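Cytochrome C2 (Rhodospirillum rubrum, PDB 3C2C) carries electrons as a small soluble c-type cytochrome, probably shuttling them in the photosynthetic bacterium through the iron of its haem. Local coordinates at residues A[66-71]-A[99-104]. Residues are numbered along the deposited sequence; the frame is centred on the assembly and turned at random.
With HEM (protoporphyrin IX containing Fe), chain B.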
loop_
_atom_site.group_PDB
_atom_site.type_symbol
_atom_site.label_atom_id
_atom_site.label_comp_id
_atom_site.label_asym_id
_atom_site.label_seq_id
_atom_site.Cartn_x
_atom_site.Cartn_y
_atom_site.Cartn_z
ATOM N N ASN A 66 -2.860 6.562 -6.610
ATOM C CA ASN A 66 -3.331 6.341 -5.169
ATOM C C ASN A 66 -2.165 5.690 -4.359
ATOM O O ASN A 66 -2.026 6.060 -3.127
ATOM C CB ASN A 66 -4.483 5.289 -5.233
ATOM C CG ASN A 66 -5.845 5.926 -5.310
ATOM O OD1 ASN A 66 -5.811 7.165 -5.273
ATOM N ND2 ASN A 66 -6.802 5.336 -6.089
ATOM N N LEU A 67 -1.401 4.772 -5.062
ATOM C CA LEU A 67 -0.184 4.353 -4.111
ATOM C C LEU A 67 0.725 5.427 -3.733
ATOM O O LEU A 67 1.094 5.649 -2.636
ATOM C CB LEU A 67 0.413 3.319 -5.111
ATOM C CG LEU A 67 -0.264 1.956 -5.052
ATOM C CD1 LEU A 67 0.304 1.101 -6.199
ATOM C CD2 LEU A 67 -0.110 1.202 -3.733
ATOM N N ALA A 68 0.876 6.369 -4.626
ATOM C CA ALA A 68 1.799 7.540 -4.435
ATOM C C ALA A 68 1.260 8.251 -3.266
ATOM O O ALA A 68 2.097 8.806 -2.535
ATOM C CB ALA A 68 2.232 8.275 -5.648
ATOM N N ALA A 69 0.016 8.806 -3.276
ATOM C CA ALA A 69 -0.526 9.618 -2.173
ATOM C C ALA A 69 -0.551 8.818 -0.855
ATOM O O ALA A 69 -0.297 9.331 0.240
ATOM C CB ALA A 69 -1.900 9.871 -2.687
ATOM N N TYR A 70 -0.973 7.532 -0.977
ATOM C CA TYR A 70 -0.984 6.695 0.262
ATOM C C TYR A 70 0.331 6.625 0.992
ATOM O O TYR A 70 0.380 6.786 2.189
ATOM C CB TYR A 70 -1.409 5.258 -0.215
ATOM C CG TYR A 70 -1.549 4.438 0.997
ATOM C CD1 TYR A 70 -2.501 4.456 2.014
ATOM C CD2 TYR A 70 -0.686 3.297 1.106
ATOM C CE1 TYR A 70 -2.632 3.643 3.124
ATOM C CE2 TYR A 70 -0.746 2.419 2.194
ATOM C CZ TYR A 70 -1.824 2.468 3.080
ATOM O OH TYR A 70 -1.809 1.557 4.103
ATOM N N VAL A 71 1.323 6.258 0.153
ATOM C CA VAL A 71 2.601 5.834 0.944
ATOM C C VAL A 71 3.309 7.142 1.484
ATOM O O VAL A 71 4.143 7.030 2.402
ATOM C CB VAL A 71 3.682 5.107 0.083
ATOM C CG1 VAL A 71 3.072 3.804 -0.349
ATOM C CG2 VAL A 71 4.312 5.962 -1.068
ATOM N N ASP A 99 11.547 10.514 -5.104
ATOM C CA ASP A 99 12.220 9.503 -6.010
ATOM C C ASP A 99 11.843 8.112 -5.464
ATOM O O ASP A 99 11.703 7.242 -6.199
ATOM C CB ASP A 99 13.673 9.855 -6.158
ATOM C CG ASP A 99 14.561 9.802 -4.841
ATOM O OD1 ASP A 99 15.380 8.745 -5.035
ATOM O OD2 ASP A 99 14.947 10.291 -3.657
ATOM N N GLU A 100 12.031 7.927 -4.098
ATOM C CA GLU A 100 11.699 6.691 -3.414
ATOM C C GLU A 100 10.325 6.195 -3.757
ATOM O O GLU A 100 10.171 5.009 -4.020
ATOM C CB GLU A 100 12.011 6.689 -1.916
ATOM C CG GLU A 100 13.504 6.911 -1.569
ATOM C CD GLU A 100 13.939 6.756 -0.181
ATOM O OE1 GLU A 100 15.114 6.676 0.315
ATOM O OE2 GLU A 100 12.948 6.518 0.609
ATOM N N ILE A 101 9.277 7.178 -3.708
ATOM C CA ILE A 101 7.954 6.646 -3.848
ATOM C C ILE A 101 7.840 6.092 -5.248
ATOM O O ILE A 101 7.129 5.133 -5.527
ATOM C CB ILE A 101 7.148 8.007 -3.621
ATOM C CG1 ILE A 101 6.996 8.274 -2.085
ATOM C CG2 ILE A 101 5.674 7.828 -4.116
ATOM C CD1 ILE A 101 6.581 9.594 -1.607
ATOM N N GLU A 102 8.311 7.038 -6.197
ATOM C CA GLU A 102 8.180 6.621 -7.584
ATOM C C GLU A 102 8.799 5.245 -7.920
ATOM O O GLU A 102 8.281 4.380 -8.573
ATOM C CB GLU A 102 8.697 7.729 -8.530
ATOM N N ASN A 103 10.074 5.044 -7.497
ATOM C CA ASN A 103 10.870 3.735 -7.548
ATOM C C ASN A 103 10.140 2.593 -6.846
ATOM O O ASN A 103 9.928 1.563 -7.542
ATOM C CB ASN A 103 12.214 4.117 -6.979
ATOM C CG ASN A 103 13.114 5.080 -7.792
ATOM O OD1 ASN A 103 12.852 5.317 -9.031
ATOM N ND2 ASN A 103 14.291 5.409 -7.235
ATOM N N VAL A 104 9.661 2.749 -5.631
ATOM C CA VAL A 104 8.894 1.643 -4.925
ATOM C C VAL A 104 7.727 1.175 -5.728
ATOM O O VAL A 104 7.275 0.017 -5.828
ATOM C CB VAL A 104 8.337 1.991 -3.494
ATOM C CG1 VAL A 104 8.396 0.626 -2.793
ATOM C CG2 VAL A 104 9.480 2.793 -2.924
HETATM C CHA HEM B . -1.184 -1.847 4.526
HETATM C CHB HEM B . 2.335 -0.664 1.290
HETATM C CHC HEM B . 5.501 -0.244 5.028
HETATM C CHD HEM B . 2.175 -1.840 8.119
HETATM C C1A HEM B . -0.449 -1.465 3.386
HETATM C C2A HEM B . -1.048 -1.295 2.077
HETATM C C3A HEM B . -0.086 -1.095 1.188
HETATM C C4A HEM B . 1.167 -0.881 1.924
HETATM C CMA HEM B . -0.288 -0.767 -0.357
HETATM C CAA HEM B . -2.603 -1.528 1.791
HETATM C CBA HEM B . -2.999 -2.888 1.109
HETATM C CGA HEM B . -4.466 -3.087 0.965
HETATM O O1A HEM B . -5.280 -2.058 0.937
HETATM O O2A HEM B . -4.798 -4.247 0.674
HETATM C C1B HEM B . 3.525 -0.621 2.092
HETATM C C2B HEM B . 4.776 -0.215 1.542
HETATM C C3B HEM B . 5.581 -0.081 2.619
HETATM C C4B HEM B . 4.887 -0.235 3.824
HETATM C CMB HEM B . 5.114 -0.201 0.007
HETATM C CAB HEM B . 7.085 0.490 2.620
HETATM C CBB HEM B . 7.434 1.532 1.669
HETATM C C1C HEM B . 4.850 -0.605 6.130
HETATM C C2C HEM B . 5.522 -0.797 7.522
HETATM C C3C HEM B . 4.542 -1.079 8.367
HETATM C C4C HEM B . 3.369 -1.457 7.564
HETATM C CMC HEM B . 6.915 -0.208 7.702
HETATM C CAC HEM B . 4.616 -1.290 9.901
HETATM C CBC HEM B . 5.345 -0.524 10.765
HETATM C C1D HEM B . 0.981 -1.922 7.434
HETATM C C2D HEM B . -0.284 -2.255 7.996
HETATM C C3D HEM B . -1.201 -2.273 7.011
HETATM C C4D HEM B . -0.590 -1.854 5.806
HETATM C CMD HEM B . -0.376 -2.581 9.540
HETATM C CAD HEM B . -2.743 -2.512 7.161
HETATM C CBD HEM B . -3.291 -1.221 7.757
HETATM C CGD HEM B . -4.638 -1.311 8.438
HETATM O O1D HEM B . -5.482 -2.176 8.079
HETATM O O2D HEM B . -4.929 -0.363 9.292
HETATM N NA HEM B . 0.863 -1.225 3.225
HETATM N NB HEM B . 3.588 -0.524 3.510
HETATM N NC HEM B . 3.560 -1.007 6.265
HETATM N ND HEM B . 0.813 -1.623 6.072
HETATM FE FE HEM B . 2.199 -1.125 4.778
#
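Ile101 reaches from helix 98-108 to helix 64-72 and meets Val71 and Ala68 through carbon alone, a compact example of how two helices are joined by a few apolar branches. Its CG1 comes 3.7 Å from Val71 CG2, the two side chains running alongside each other and pointing opposite ways, while Ile101 CG2 lies 3.8 Å from Ala68 CB. Both branches of Ile101 face this interface: CG2, anti to the backbone N, reaches Ala68, and CG1, anti to the carbonyl carbon, meets Val71, whose CG2 touches each of them. The small methyl of Ala68 lets the backbones draw close, its CA standing 6.2 Å from that of Ile101.

Helix 64-72 turns another side to the haem. Tyr70, CG anti to its own nitrogen (chi1 -175°), extends over one pyrrole ring, its OH 3.4 Å from HEM C1A and its CE2 3.7 Å from HEM C3A, and Leu67 CD2 nears the methyl HEM CMA. Tyr52 fixes the hydroxyl by a hydrogen bond, and the ring also meets Trp62. A leucine in place of Tyr70 would probably leave the Tyr52 hydroxyl without this mate and open a gap beside the porphyrin.

Ile105 extends the apolar seam by touching Leu67 and Ala68, while Val104 and Glu100 pack on Val10, so helix 98-108 packs against both helix 64-72 and helix 4-10, within the cytochrome c fold.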